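Local coordinates for protein endo-b-1,4-glucanase (Nasutitermes takasagoensis, PDB 1KSC) that probably hydrolyses internal beta-1,4-glucosidic linkages in cellulose and related beta-glucans, as a calcium-binding member of glycosyl hydrolase family 9, at residues A152-A157 against R212-W217. Residues are numbered along the deposited sequence; the frame is centred on the assembly and turned at random.
With CA (calcium ion), chain B.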
loop_
_atom_site.group_PDB
_atom_site.type_symbol
_atom_site.label_atom_id
_atom_site.label_comp_id
_atom_site.label_asym_id
_atom_site.label_seq_id
_atom_site.Cartn_x
_atom_site.Cartn_y
_atom_site.Cartn_z
ATOM N N ALA A 152 10.569 3.331 -10.083
ATOM C CA ALA A 152 9.962 3.393 -11.411
ATOM C C ALA A 152 9.251 2.085 -11.737
ATOM O O ALA A 152 8.175 2.082 -12.349
ATOM C CB ALA A 152 11.030 3.687 -12.466
ATOM N N GLY A 153 9.855 0.973 -11.321
ATOM C CA GLY A 153 9.266 -0.330 -11.570
ATOM C C GLY A 153 7.940 -0.514 -10.849
ATOM O O GLY A 153 6.959 -0.953 -11.447
ATOM N N GLU A 154 7.899 -0.180 -9.562
ATOM C CA GLU A 154 6.664 -0.331 -8.801
ATOM C C GLU A 154 5.584 0.600 -9.345
ATOM O O GLU A 154 4.410 0.238 -9.401
ATOM C CB GLU A 154 6.900 -0.030 -7.319
ATOM C CG GLU A 154 5.708 -0.379 -6.429
ATOM C CD GLU A 154 5.362 -1.858 -6.483
ATOM O OE1 GLU A 154 6.283 -2.680 -6.292
ATOM O OE2 GLU A 154 4.180 -2.203 -6.710
ATOM N N THR A 155 5.981 1.805 -9.742
ATOM C CA THR A 155 5.020 2.754 -10.277
ATOM C C THR A 155 4.485 2.230 -11.603
ATOM O O THR A 155 3.299 2.370 -11.897
ATOM C CB THR A 155 5.654 4.144 -10.457
ATOM O OG1 THR A 155 6.150 4.603 -9.190
ATOM C CG2 THR A 155 4.618 5.140 -10.965
ATOM N N ALA A 156 5.353 1.609 -12.397
ATOM C CA ALA A 156 4.925 1.048 -13.678
ATOM C C ALA A 156 3.924 -0.073 -13.399
ATOM O O ALA A 156 2.902 -0.198 -14.081
ATOM C CB ALA A 156 6.131 0.503 -14.448
ATOM N N ALA A 157 4.213 -0.881 -12.383
ATOM C CA ALA A 157 3.332 -1.980 -12.013
ATOM C C ALA A 157 1.967 -1.452 -11.589
ATOM O O ALA A 157 0.934 -1.997 -11.981
ATOM C CB ALA A 157 3.956 -2.797 -10.875
ATOM N N ARG A 212 15.776 -5.564 -8.066
ATOM C CA ARG A 212 15.567 -6.650 -9.014
ATOM C C ARG A 212 14.170 -7.259 -9.000
ATOM O O ARG A 212 13.619 -7.571 -10.058
ATOM C CB ARG A 212 16.627 -7.731 -8.799
ATOM C CG ARG A 212 18.010 -7.285 -9.243
ATOM C CD ARG A 212 19.048 -8.352 -8.964
ATOM N NE ARG A 212 19.231 -8.557 -7.534
ATOM C CZ ARG A 212 19.924 -9.561 -7.007
ATOM N NH1 ARG A 212 20.499 -10.458 -7.798
ATOM N NH2 ARG A 212 20.043 -9.669 -5.690
ATOM N N ASP A 213 13.584 -7.419 -7.819
ATOM C CA ASP A 213 12.246 -7.992 -7.745
ATOM C C ASP A 213 11.201 -7.072 -8.374
ATOM O O ASP A 213 10.244 -7.551 -8.981
ATOM C CB ASP A 213 11.875 -8.341 -6.291
ATOM C CG ASP A 213 12.160 -7.216 -5.315
ATOM O OD1 ASP A 213 13.288 -6.678 -5.320
ATOM O OD2 ASP A 213 11.258 -6.881 -4.518
ATOM N N GLU A 214 11.382 -5.758 -8.246
ATOM C CA GLU A 214 10.437 -4.814 -8.842
ATOM C C GLU A 214 10.469 -4.886 -10.365
ATOM O O GLU A 214 9.453 -4.663 -11.024
ATOM C CB GLU A 214 10.735 -3.370 -8.415
ATOM C CG GLU A 214 10.225 -2.974 -7.028
ATOM C CD GLU A 214 11.047 -3.572 -5.903
ATOM O OE1 GLU A 214 12.218 -3.926 -6.148
ATOM O OE2 GLU A 214 10.534 -3.669 -4.767
ATOM N N LEU A 215 11.635 -5.179 -10.932
ATOM C CA LEU A 215 11.734 -5.271 -12.387
ATOM C C LEU A 215 10.900 -6.442 -12.898
ATOM O O LEU A 215 10.201 -6.323 -13.905
ATOM C CB LEU A 215 13.197 -5.423 -12.826
ATOM C CG LEU A 215 14.089 -4.180 -12.673
ATOM C CD1 LEU A 215 15.516 -4.520 -13.073
ATOM C CD2 LEU A 215 13.554 -3.041 -13.537
ATOM N N VAL A 216 10.962 -7.571 -12.198
ATOM C CA VAL A 216 10.186 -8.740 -12.599
ATOM C C VAL A 216 8.700 -8.462 -12.360
ATOM O O VAL A 216 7.852 -8.798 -13.187
ATOM C CB VAL A 216 10.602 -9.991 -11.794
ATOM C CG1 VAL A 216 9.870 -11.208 -12.317
ATOM C CG2 VAL A 216 12.116 -10.195 -11.883
ATOM N N TRP A 217 8.406 -7.847 -11.217
ATOM C CA TRP A 217 7.046 -7.482 -10.808
ATOM C C TRP A 217 6.418 -6.598 -11.886
ATOM O O TRP A 217 5.298 -6.847 -12.340
ATOM C CB TRP A 217 7.141 -6.737 -9.465
ATOM C CG TRP A 217 5.869 -6.221 -8.810
ATOM C CD1 TRP A 217 5.628 -4.929 -8.425
ATOM C CD2 TRP A 217 4.765 -6.994 -8.307
ATOM N NE1 TRP A 217 4.458 -4.852 -7.704
ATOM C CE2 TRP A 217 3.908 -6.103 -7.617
ATOM C CE3 TRP A 217 4.421 -8.352 -8.365
ATOM C CZ2 TRP A 217 2.729 -6.525 -6.990
ATOM C CZ3 TRP A 217 3.248 -8.773 -7.739
ATOM C CH2 TRP A 217 2.417 -7.860 -7.061
HETATM CA CA CA B . 12.533 -4.738 -3.856
HETATM O O HOH W 1 13.048 -2.684 -2.657
HETATM O O HOH W 2 13.637 -6.034 -2.095
#
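Gly153 and Glu214 mark the close approach of two nearly parallel helices, with axes 8.1 Å apart and crossing at 24°; the CA atoms of Gly153 and Glu214 lie 5.4 Å apart. A side chain on Gly153 would point at the neighbouring helix and crowd the carbonyl O of Glu214, so glycine suits this place. One turn on, Ala157 is small enough to set its CB 3.7 Å from CD1 of Trp217. Trp217 NE1 donates a hydrogen bond to Glu154 OE2 (2.8 Å), which lies almost in the indole plane and is met on its syn side, 22° out of the carboxylate plane. With CG anti to the backbone N (chi1 -171°) and a bend at chi2, Glu154 swings its carboxylate across to the indole edge. Thr70 OG1 also hydrogen-bonds Glu154 OE2, while Lys256 salt-bridges Glu154 OE1 and hydrogen-bonds Glu214 OE2, probably easing the nearness of the two acids. An alanine in place of Glu154 would probably leave the buried indole N-H without its acceptor. Asp213 and Glu214 each grip calcium through both carboxylate oxygens; backbone O atoms of Asp210 and Asp254 and two waters complete the site, within the (alpha/alpha)6 barrel of family 9 glycosidases.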